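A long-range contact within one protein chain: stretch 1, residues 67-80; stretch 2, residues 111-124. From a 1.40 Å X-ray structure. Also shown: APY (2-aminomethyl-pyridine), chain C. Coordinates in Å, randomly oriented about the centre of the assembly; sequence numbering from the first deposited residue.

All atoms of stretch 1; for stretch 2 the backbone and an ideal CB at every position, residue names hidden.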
ATOM      1  N   ALA A  67     -12.204  -7.083  -7.440  1.00 10.01           N
ATOM      2  CA  ALA A  67     -13.123  -7.802  -8.342  1.00 12.20           C
ATOM      3  C   ALA A  67     -13.141  -7.260  -9.771  1.00 13.61           C
ATOM      4  O   ALA A  67     -13.931  -7.820 -10.622  1.00 15.17           O
ATOM      5  CB  ALA A  67     -14.525  -7.837  -7.745  1.00 13.49           C
ATOM      6  N   VAL A  68     -12.313  -6.237 -10.075  1.00 13.41           N
ATOM      7  CA  VAL A  68     -12.375  -5.564 -11.349  1.00 13.93           C
ATOM      8  C   VAL A  68     -10.952  -5.453 -11.901  1.00 14.11           C
ATOM      9  O   VAL A  68      -9.969  -5.819 -11.262  1.00 12.79           O
ATOM     10  CB  VAL A  68     -13.097  -4.193 -11.288  1.00 13.42           C
ATOM     11  CG1 VAL A  68     -14.538  -4.419 -10.835  1.00 15.32           C
ATOM     12  CG2 VAL A  68     -12.316  -3.203 -10.430  1.00 15.64           C
ATOM     13  N   ASP A  69     -10.858  -4.927 -13.120  1.00 14.10           N
ATOM     14  CA  ASP A  69      -9.565  -4.650 -13.739  1.00 12.38           C
ATOM     15  C   ASP A  69      -9.154  -3.204 -13.486  1.00 13.88           C
ATOM     16  O   ASP A  69     -10.011  -2.278 -13.389  1.00 16.16           O
ATOM     17  CB  ASP A  69      -9.683  -4.833 -15.257  1.00 14.90           C
ATOM     18  CG  ASP A  69     -10.090  -6.230 -15.637  1.00 19.43           C
ATOM     19  OD1 ASP A  69      -9.600  -7.188 -15.038  1.00 19.91           O
ATOM     20  OD2 ASP A  69     -10.879  -6.363 -16.590  1.00 37.27           O
ATOM     21  N   GLY A  70      -7.856  -2.984 -13.497  1.00 13.74           N
ATOM     22  CA  GLY A  70      -7.311  -1.612 -13.581  1.00 14.39           C
ATOM     23  C   GLY A  70      -6.999  -0.844 -12.315  1.00 14.09           C
ATOM     24  O   GLY A  70      -6.549   0.320 -12.384  1.00 13.52           O
ATOM     25  N   GLY A  71      -7.231  -1.431 -11.140  1.00 12.31           N
ATOM     26  CA  GLY A  71      -6.812  -0.738  -9.893  1.00 10.04           C
ATOM     27  C   GLY A  71      -5.323  -0.427  -9.970  1.00  9.49           C
ATOM     28  O   GLY A  71      -4.526  -1.267 -10.444  1.00 11.06           O
ATOM     29  N   ARG A  72      -4.905   0.726  -9.493  1.00  9.70           N
ATOM     30  CA  ARG A  72      -3.498   1.120  -9.679  1.00  9.43           C
ATOM     31  C   ARG A  72      -3.203   2.137  -8.626  1.00  9.12           C
ATOM     32  O   ARG A  72      -4.037   3.021  -8.343  1.00  9.71           O
ATOM     33  CB  ARG A  72      -3.300   1.744 -11.095  1.00 10.06           C
ATOM     34  CG  ARG A  72      -1.826   1.913 -11.395  1.00 12.02           C
ATOM     35  CD  ARG A  72      -1.738   2.635 -12.778  1.00 13.85           C
ATOM     36  NE  ARG A  72      -0.322   2.716 -13.114  1.00 14.27           N
ATOM     37  CZ  ARG A  72       0.321   1.893 -13.900  1.00 15.32           C
ATOM     38  NH1 ARG A  72      -0.321   0.931 -14.540  1.00 18.02           N
ATOM     39  NH2 ARG A  72       1.610   2.068 -14.089  1.00 16.54           N
ATOM     40  N   PHE A  73      -2.028   2.040  -8.020  1.00  8.85           N
ATOM     41  CA  PHE A  73      -1.649   3.042  -7.015  1.00  9.24           C
ATOM     42  C   PHE A  73      -0.155   3.302  -7.062  1.00  9.20           C
ATOM     43  O   PHE A  73       0.616   2.492  -7.618  1.00 10.81           O
ATOM     44  CB  PHE A  73      -2.111   2.651  -5.589  1.00 10.72           C
ATOM     45  CG  PHE A  73      -1.527   1.359  -5.074  1.00  9.43           C
ATOM     46  CD1 PHE A  73      -2.244   0.114  -5.291  1.00  9.64           C
ATOM     47  CD2 PHE A  73      -0.336   1.364  -4.322  1.00 11.07           C
ATOM     48  CE1 PHE A  73      -1.715  -1.026  -4.733  1.00 11.19           C
ATOM     49  CE2 PHE A  73       0.172   0.195  -3.787  1.00 12.85           C
ATOM     50  CZ  PHE A  73      -0.529  -1.000  -3.954  1.00 11.71           C
ATOM     51  N   SER A  74       0.227   4.470  -6.542  1.00  8.53           N
ATOM     52  CA  SER A  74       1.683   4.824  -6.427  1.00  8.98           C
ATOM     53  C   SER A  74       2.065   4.834  -4.966  1.00 11.72           C
ATOM     54  O   SER A  74       1.230   5.047  -4.087  1.00 11.60           O
ATOM     55  CB  SER A  74       1.970   6.212  -7.035  1.00 10.83           C
ATOM     56  OG  SER A  74       1.208   7.217  -6.306  1.00 14.44           O
ATOM     57  N   SER A  75       3.328   4.524  -4.730  1.00 10.10           N
ATOM     58  CA  SER A  75       3.911   4.644  -3.370  1.00  8.20           C
ATOM     59  C   SER A  75       5.010   5.735  -3.402  1.00  8.95           C
ATOM     60  O   SER A  75       5.702   5.929  -4.415  1.00  9.92           O
ATOM     61  CB  SER A  75       4.492   3.341  -2.845  1.00  9.15           C
ATOM     62  OG  SER A  75       5.410   2.851  -3.798  1.00 10.53           O
ATOM     63  N   ASP A  76       5.112   6.470  -2.272  1.00  9.38           N
ATOM     64  CA  ASP A  76       6.080   7.567  -2.202  1.00  8.87           C
ATOM     65  C   ASP A  76       6.519   7.837  -0.794  1.00  9.40           C
ATOM     66  O   ASP A  76       5.858   7.379   0.160  1.00 11.54           O
ATOM     67  CB  ASP A  76       5.459   8.847  -2.805  1.00 11.92           C
ATOM     68  CG  ASP A  76       4.460   9.479  -1.908  1.00 12.74           C
ATOM     69  OD1 ASP A  76       4.831  10.197  -0.986  1.00 14.43           O
ATOM     70  OD2 ASP A  76       3.227   9.204  -2.032  1.00 21.24           O
ATOM     71  N   LEU A  77       7.650   8.539  -0.663  1.00 11.30           N
ATOM     72  CA  LEU A  77       8.109   9.012   0.640  1.00 12.52           C
ATOM     73  C   LEU A  77       8.046  10.554   0.683  1.00 10.76           C
ATOM     74  O   LEU A  77       8.338  11.252  -0.338  1.00 11.90           O
ATOM     75  CB  LEU A  77       9.584   8.582   0.827  1.00 12.36           C
ATOM     76  CG  LEU A  77       9.835   7.085   0.724  1.00 11.49           C
ATOM     77  CD1 LEU A  77      11.340   6.841   0.842  1.00 13.44           C
ATOM     78  CD2 LEU A  77       8.931   6.254   1.659  1.00 13.17           C
ATOM     79  N   GLU A  78       7.625  11.045   1.866  1.00 12.26           N
ATOM     80  CA  GLU A  78       7.615  12.516   2.131  1.00 14.00           C
ATOM     81  C   GLU A  78       6.792  13.283   1.145  1.00 16.04           C
ATOM     82  O   GLU A  78       7.273  14.270   0.505  1.00 17.35           O
ATOM     83  CB  GLU A  78       9.082  13.054   2.148  1.00 15.69           C
ATOM     84  CG  GLU A  78       9.886  12.402   3.279  1.00 19.09           C
ATOM     85  CD  GLU A  78       9.279  12.839   4.650  1.00 24.44           C
ATOM     86  OE1 GLU A  78       9.118  14.051   4.940  1.00 33.10           O
ATOM     87  OE2 GLU A  78       8.870  12.025   5.486  1.00 19.73           O
ATOM     88  N   ALA A  79       5.559  12.831   0.947  1.00 15.04           N
ATOM     89  CA  ALA A  79       4.630  13.570   0.076  1.00 15.10           C
ATOM     90  C   ALA A  79       5.167  13.836  -1.346  1.00 15.26           C
ATOM     91  O   ALA A  79       5.110  14.965  -1.931  1.00 17.21           O
ATOM     92  CB  ALA A  79       4.098  14.856   0.794  1.00 18.13           C
ATOM     93  N   GLY A  80       5.806  12.794  -1.906  1.00 13.92           N
ATOM     94  CA  GLY A  80       6.239  12.818  -3.300  1.00 13.32           C
ATOM     95  C   GLY A  80       7.625  13.352  -3.488  1.00 12.73           C
ATOM     96  O   GLY A  80       8.066  13.410  -4.609  1.00 16.98           O
ATOM     97  N   UNK A 111      13.854   7.753   8.236  1.00 14.30           N
ATOM     98  CA  UNK A 111      12.506   7.533   8.673  1.00 13.41           C
ATOM     99  C   UNK A 111      11.625   8.530   7.924  1.00 14.04           C
ATOM    100  O   UNK A 111      11.944   9.745   7.928  1.00 14.97           O
ATOM    101  CB  UNK A 111      12.377   7.679  10.191  1.00 13.41           C
ATOM    102  N   UNK A 112      10.577   8.020   7.273  1.00 13.20           N
ATOM    103  CA  UNK A 112       9.801   8.759   6.313  1.00 12.84           C
ATOM    104  C   UNK A 112       8.312   8.579   6.504  1.00 11.61           C
ATOM    105  O   UNK A 112       7.838   7.546   6.991  1.00 12.58           O
ATOM    106  CB  UNK A 112      10.197   8.343   4.895  1.00 12.84           C
ATOM    107  N   UNK A 113       7.572   9.571   6.028  1.00 12.52           N
ATOM    108  CA  UNK A 113       6.133   9.442   5.840  1.00 11.58           C
ATOM    109  C   UNK A 113       5.947   8.646   4.540  1.00 11.78           C
ATOM    110  O   UNK A 113       6.401   9.083   3.472  1.00 12.63           O
ATOM    111  CB  UNK A 113       5.439  10.804   5.785  1.00 11.58           C
ATOM    112  N   UNK A 114       5.242   7.514   4.640  1.00 11.33           N
ATOM    113  CA  UNK A 114       5.016   6.614   3.486  1.00 12.29           C
ATOM    114  C   UNK A 114       3.612   6.806   2.946  1.00 10.90           C
ATOM    115  O   UNK A 114       2.654   6.761   3.741  1.00 12.27           O
ATOM    116  CB  UNK A 114       5.231   5.151   3.877  1.00 12.29           C
ATOM    117  N   UNK A 115       3.442   7.093   1.639  1.00 12.00           N
ATOM    118  CA  UNK A 115       2.151   7.405   1.100  1.00 10.22           C
ATOM    119  C   UNK A 115       1.752   6.429  -0.008  1.00 10.38           C
ATOM    120  O   UNK A 115       2.601   6.042  -0.819  1.00 12.04           O
ATOM    121  CB  UNK A 115       2.141   8.843   0.577  1.00 10.22           C
ATOM    122  N   UNK A 116       0.462   6.067  -0.039  1.00  9.96           N
ATOM    123  CA  UNK A 116      -0.125   5.288  -1.153  1.00  7.84           C
ATOM    124  C   UNK A 116      -1.219   6.122  -1.784  1.00  9.70           C
ATOM    125  O   UNK A 116      -2.053   6.654  -1.046  1.00 11.65           O
ATOM    126  CB  UNK A 116      -0.677   3.943  -0.678  1.00  7.84           C
ATOM    127  N   UNK A 117      -1.149   6.285  -3.100  1.00 10.05           N
ATOM    128  CA  UNK A 117      -2.090   7.180  -3.738  1.00  8.89           C
ATOM    129  C   UNK A 117      -2.781   6.419  -4.844  1.00  9.57           C
ATOM    130  O   UNK A 117      -2.127   5.878  -5.757  1.00 10.36           O
ATOM    131  CB  UNK A 117      -1.399   8.435  -4.274  1.00  8.89           C
ATOM    132  N   UNK A 118      -4.103   6.386  -4.820  1.00  8.80           N
ATOM    133  CA  UNK A 118      -4.861   5.665  -5.829  1.00 10.48           C
ATOM    134  C   UNK A 118      -4.946   6.451  -7.137  1.00 11.93           C
ATOM    135  O   UNK A 118      -5.554   7.535  -7.210  1.00 12.69           O
ATOM    136  CB  UNK A 118      -6.266   5.356  -5.309  1.00 10.48           C
ATOM    137  N   UNK A 119      -4.322   5.889  -8.145  1.00  9.66           N
ATOM    138  CA  UNK A 119      -4.436   6.412  -9.514  1.00 11.47           C
ATOM    139  C   UNK A 119      -5.736   5.957 -10.137  1.00 11.57           C
ATOM    140  O   UNK A 119      -6.441   6.778 -10.789  1.00 13.74           O
ATOM    141  CB  UNK A 119      -3.254   5.963 -10.375  1.00 11.47           C
ATOM    142  N   UNK A 120      -6.070   4.680 -10.002  1.00 11.39           N
ATOM    143  CA  UNK A 120      -7.339   4.143 -10.498  1.00 11.18           C
ATOM    144  C   UNK A 120      -7.917   3.305  -9.310  1.00 11.66           C
ATOM    145  O   UNK A 120      -7.209   2.428  -8.728  1.00 11.31           O
ATOM    146  CB  UNK A 120      -7.148   3.308 -11.766  1.00 11.18           C
ATOM    147  N   UNK A 121      -9.152   3.651  -8.889  1.00 11.01           N
ATOM    148  CA  UNK A 121      -9.767   2.957  -7.785  1.00 13.87           C
ATOM    149  C   UNK A 121     -10.241   1.530  -8.117  1.00 10.50           C
ATOM    150  O   UNK A 121      -9.905   0.939  -9.159  1.00 13.65           O
ATOM    151  CB  UNK A 121     -10.951   3.785  -7.282  1.00 13.87           C
ATOM    152  N   UNK A 122     -11.017   1.012  -7.130  1.00 12.33           N
ATOM    153  CA  UNK A 122     -11.605  -0.328  -7.303  1.00 12.51           C
ATOM    154  C   UNK A 122     -10.725  -1.462  -6.810  1.00 11.79           C
ATOM    155  O   UNK A 122     -10.849  -2.553  -7.294  1.00 15.98           O
ATOM    156  CB  UNK A 122     -11.924  -0.562  -8.781  1.00 12.51           C
ATOM    157  N   UNK A 123      -9.881  -1.190  -5.837  1.00 11.29           N
ATOM    158  CA  UNK A 123      -8.980  -2.170  -5.231  1.00 10.13           C
ATOM    159  C   UNK A 123      -9.016  -2.013  -3.734  1.00  9.85           C
ATOM    160  O   UNK A 123      -9.438  -0.946  -3.193  1.00  9.92           O
ATOM    161  CB  UNK A 123      -7.550  -2.014  -5.754  1.00 10.13           C
ATOM    162  N   UNK A 124      -8.682  -3.146  -3.057  1.00  8.73           N
ATOM    163  CA  UNK A 124      -8.633  -3.174  -1.557  1.00  8.93           C
ATOM    164  C   UNK A 124      -7.211  -3.450  -1.117  1.00  9.22           C
ATOM    165  O   UNK A 124      -6.433  -4.108  -1.908  1.00  8.97           O
ATOM    166  CB  UNK A 124      -9.574  -4.233  -0.979  1.00  8.93           C
TER
HETATM  167  N   APY C 132       1.719  10.852  -0.571  1.00 26.35           N
HETATM  168  CM  APY C 132       0.439  10.181  -0.448  1.00 27.45           C
HETATM  169  C2  APY C 132      -0.223  11.459   0.039  1.00 27.43           C
HETATM  170  C3  APY C 132      -0.920  12.225  -0.865  1.00 23.44           C
HETATM  171  C4  APY C 132      -1.486  13.465  -0.485  1.00 24.16           C
HETATM  172  C5  APY C 132      -1.237  13.952   0.811  1.00 29.16           C
HETATM  173  C6  APY C 132      -0.522  13.183   1.717  1.00 27.69           C
HETATM  174  N1  APY C 132       0.012  11.981   1.296  1.00 24.55           N

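The second stretch runs antiparallel to the first; as in any extended strand, its CB directions alternate between the faces of the sheet, until the bulge near 119. Position 111 points away, with nothing of stretch 1 within reach; many residues would suit, and the deposited one is Thr111.

At position 112 the CB points toward Leu77 and the Glu78 side chain, with OE2 nearest; the apolar Leu77 still favours a broad apolar or aromatic group. Tyr112 lays one ring face against Leu77, whose CD1 sits 4.0 Å from the ring centroid, while Glu78 CG lies at the ring edge.

Position 113 points sideways, and its backbone is the firmer anchor: N at 113 donates to Glu78 OE2 (2.8 Å), and Glu78 N donates to O at 113 (2.8 Å). With a carboxylate near the CB, an acidic group looks least welcome, whereas a neutral polar or aliphatic chain would serve. Gln113 is extended, its NE2 4.2 Å from Ala79 CB.

Position 114 shares a face with Ser75 and Leu77, and a large apolar residue would pack there. Phe114 receives Leu77 CD2 at its ring edge, 3.8 Å from CD1 of Phe114.

At position 115 an ideal CB would fall 2.8 Å from Asp76 OD2 and 2.4 Å from APY N, both clashes, so glycine is called for. Gly115 leaves room for the ligand amine, whose N donates to Asp76 OD2 (2.7 Å).

Position 116 faces the side of Phe73 and Ser75, suiting a branched aliphatic. Leu116 CD2 reaches Ser75 CB (3.7 Å) and Phe73 CE2 (4.1 Å).

Position 117 lies beside Ser74 OG on the ligand side, where polar or aromatic groups could fit. Tyr117 leads its ring away from stretch 1, with its edge toward APY; CD2 of Tyr117 is 3.2 Å from APY C3.

Position 118 lies on Phe73's face; a small residue is plausible. Ser118 OG accepts a hydrogen bond from the side chain at 123.

At the bulge, N at 119 and N at 120 both donate to Arg72 O (2.9 and 3.1 Å). The CB of 119 points toward stretch 1 beside the long Arg72 chain, suiting an aliphatic; Ile119 CG2 lies 4.1 Å from Arg72 CD. An ideal CB at 120 is tight against Gly70 O (3.1 Å), favouring a small residue. Ser120 OG also donates to a water held by Asp69 O.

A CB at 121 would point away from stretch 1 and meet none of it, and phi/psi of -73/-169 do not demand glycine, so stretch 1 leaves the choice open; it is Gly121. Position 122 has phi/psi of 89/28, which calls for glycine; Gly122 also avoids Val68 CG2, 3.1 Å from an ideal CB.

Position 123 points toward Gly71, with Phe73 nearby, inviting a flat aromatic. The six-membered ring of Trp123 stacks offset on the Phe73 ring, centroids 4.3 Å apart, planes at 21°, and Trp123 NE1 donates to Ser118 OG (3.2 Å). Position 124 is out of reach of stretch 1, which sets no preference; it is Asn124.

Stretch 2, residues 111-124: TYQFGLYSISGGWN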
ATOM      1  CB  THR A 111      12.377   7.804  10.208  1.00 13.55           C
ATOM      2  OG1 THR A 111      13.195   6.818  10.857  1.00 17.72           O
ATOM      3  CG2 THR A 111      10.906   7.614  10.685  1.00 17.97           C
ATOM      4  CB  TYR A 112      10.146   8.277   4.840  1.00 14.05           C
ATOM      5  CG  TYR A 112      11.624   8.311   4.530  1.00 12.81           C
ATOM      6  CD1 TYR A 112      12.224   9.476   4.204  1.00 18.86           C
ATOM      7  CD2 TYR A 112      12.398   7.191   4.509  1.00 13.83           C
ATOM      8  CE1 TYR A 112      13.562   9.522   3.878  1.00 24.91           C
ATOM      9  CE2 TYR A 112      13.752   7.194   4.199  1.00 13.99           C
ATOM     10  CZ  TYR A 112      14.338   8.357   3.891  1.00 19.79           C
ATOM     11  OH  TYR A 112      15.696   8.370   3.590  1.00 20.88           O
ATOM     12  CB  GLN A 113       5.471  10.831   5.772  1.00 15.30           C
ATOM     13  CG  GLN A 113       3.984  10.851   5.519  1.00 16.70           C
ATOM     14  CD  GLN A 113       3.408  12.281   5.607  1.00 32.19           C
ATOM     15  OE1 GLN A 113       3.154  12.771   6.708  1.00 55.90           O
ATOM     16  NE2 GLN A 113       3.186  12.951   4.433  1.00 51.23           N
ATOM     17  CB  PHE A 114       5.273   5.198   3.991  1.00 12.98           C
ATOM     18  CG  PHE A 114       5.096   4.090   2.959  1.00 11.91           C
ATOM     19  CD1 PHE A 114       6.087   3.788   2.024  1.00 15.48           C
ATOM     20  CD2 PHE A 114       3.962   3.328   2.997  1.00 15.56           C
ATOM     21  CE1 PHE A 114       5.875   2.770   1.106  1.00 12.93           C
ATOM     22  CE2 PHE A 114       3.773   2.298   2.098  1.00 15.84           C
ATOM     23  CZ  PHE A 114       4.713   2.041   1.143  1.00 12.99           C
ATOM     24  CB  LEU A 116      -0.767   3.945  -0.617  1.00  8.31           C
ATOM     25  CG  LEU A 116       0.283   3.051   0.048  1.00 10.07           C
ATOM     26  CD1 LEU A 116      -0.421   1.764   0.478  1.00 13.05           C
ATOM     27  CD2 LEU A 116       1.416   2.802  -0.917  1.00 13.06           C
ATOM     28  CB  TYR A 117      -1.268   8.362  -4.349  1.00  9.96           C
ATOM     29  CG  TYR A 117      -2.034   9.662  -4.466  1.00 15.13           C
ATOM     30  CD1 TYR A 117      -3.143   9.758  -5.287  1.00 13.49           C
ATOM     31  CD2 TYR A 117      -1.676  10.800  -3.683  1.00 15.46           C
ATOM     32  CE1 TYR A 117      -3.870  10.960  -5.406  1.00 18.43           C
ATOM     33  CE2 TYR A 117      -2.358  11.982  -3.784  1.00 13.51           C
ATOM     34  CZ  TYR A 117      -3.412  12.088  -4.673  1.00 12.24           C
ATOM     35  OH  TYR A 117      -4.100  13.298  -4.701  1.00 14.50           O
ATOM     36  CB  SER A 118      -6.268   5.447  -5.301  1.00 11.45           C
ATOM     37  OG  SER A 118      -7.029   4.716  -6.276  1.00 11.02           O
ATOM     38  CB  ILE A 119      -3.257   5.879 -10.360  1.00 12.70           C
ATOM     39  CG1 ILE A 119      -1.951   6.488  -9.776  1.00 11.21           C
ATOM     40  CG2 ILE A 119      -3.451   6.227 -11.864  1.00 12.90           C
ATOM     41  CD1 ILE A 119      -0.705   5.761 -10.339  1.00 11.71           C
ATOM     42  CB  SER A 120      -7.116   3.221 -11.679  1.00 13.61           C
ATOM     43  OG  SER A 120      -8.382   2.847 -12.121  1.00 19.43           O
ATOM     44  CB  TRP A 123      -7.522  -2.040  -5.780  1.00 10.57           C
ATOM     45  CG  TRP A 123      -6.955  -0.629  -5.595  1.00  9.13           C
ATOM     46  CD1 TRP A 123      -7.236   0.467  -6.388  1.00 10.82           C
ATOM     47  CD2 TRP A 123      -6.064  -0.159  -4.529  1.00  9.04           C
ATOM     48  NE1 TRP A 123      -6.530   1.588  -5.943  1.00 10.46           N
ATOM     49  CE2 TRP A 123      -5.838   1.237  -4.777  1.00  9.69           C
ATOM     50  CE3 TRP A 123      -5.445  -0.756  -3.405  1.00 10.84           C
ATOM     51  CZ2 TRP A 123      -5.037   2.009  -3.946  1.00  9.04           C
ATOM     52  CZ3 TRP A 123      -4.583   0.046  -2.614  1.00 10.48           C
ATOM     53  CH2 TRP A 123      -4.413   1.398  -2.892  1.00  9.85           C
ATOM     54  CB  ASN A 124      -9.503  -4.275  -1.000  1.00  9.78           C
ATOM     55  CG  ASN A 124     -11.013  -4.055  -1.197  1.00 10.43           C
ATOM     56  OD1 ASN A 124     -11.780  -5.064  -1.150  1.00 14.10           O
ATOM     57  ND2 ASN A 124     -11.438  -2.861  -1.454  1.00  9.02           N
TER
HETATM   58  O   HOH W   1      -9.931   0.333 -11.835  1.00 24.02           O
HETATM   59  O   HOH W   2       4.364  10.213   1.688  1.00 14.93           O
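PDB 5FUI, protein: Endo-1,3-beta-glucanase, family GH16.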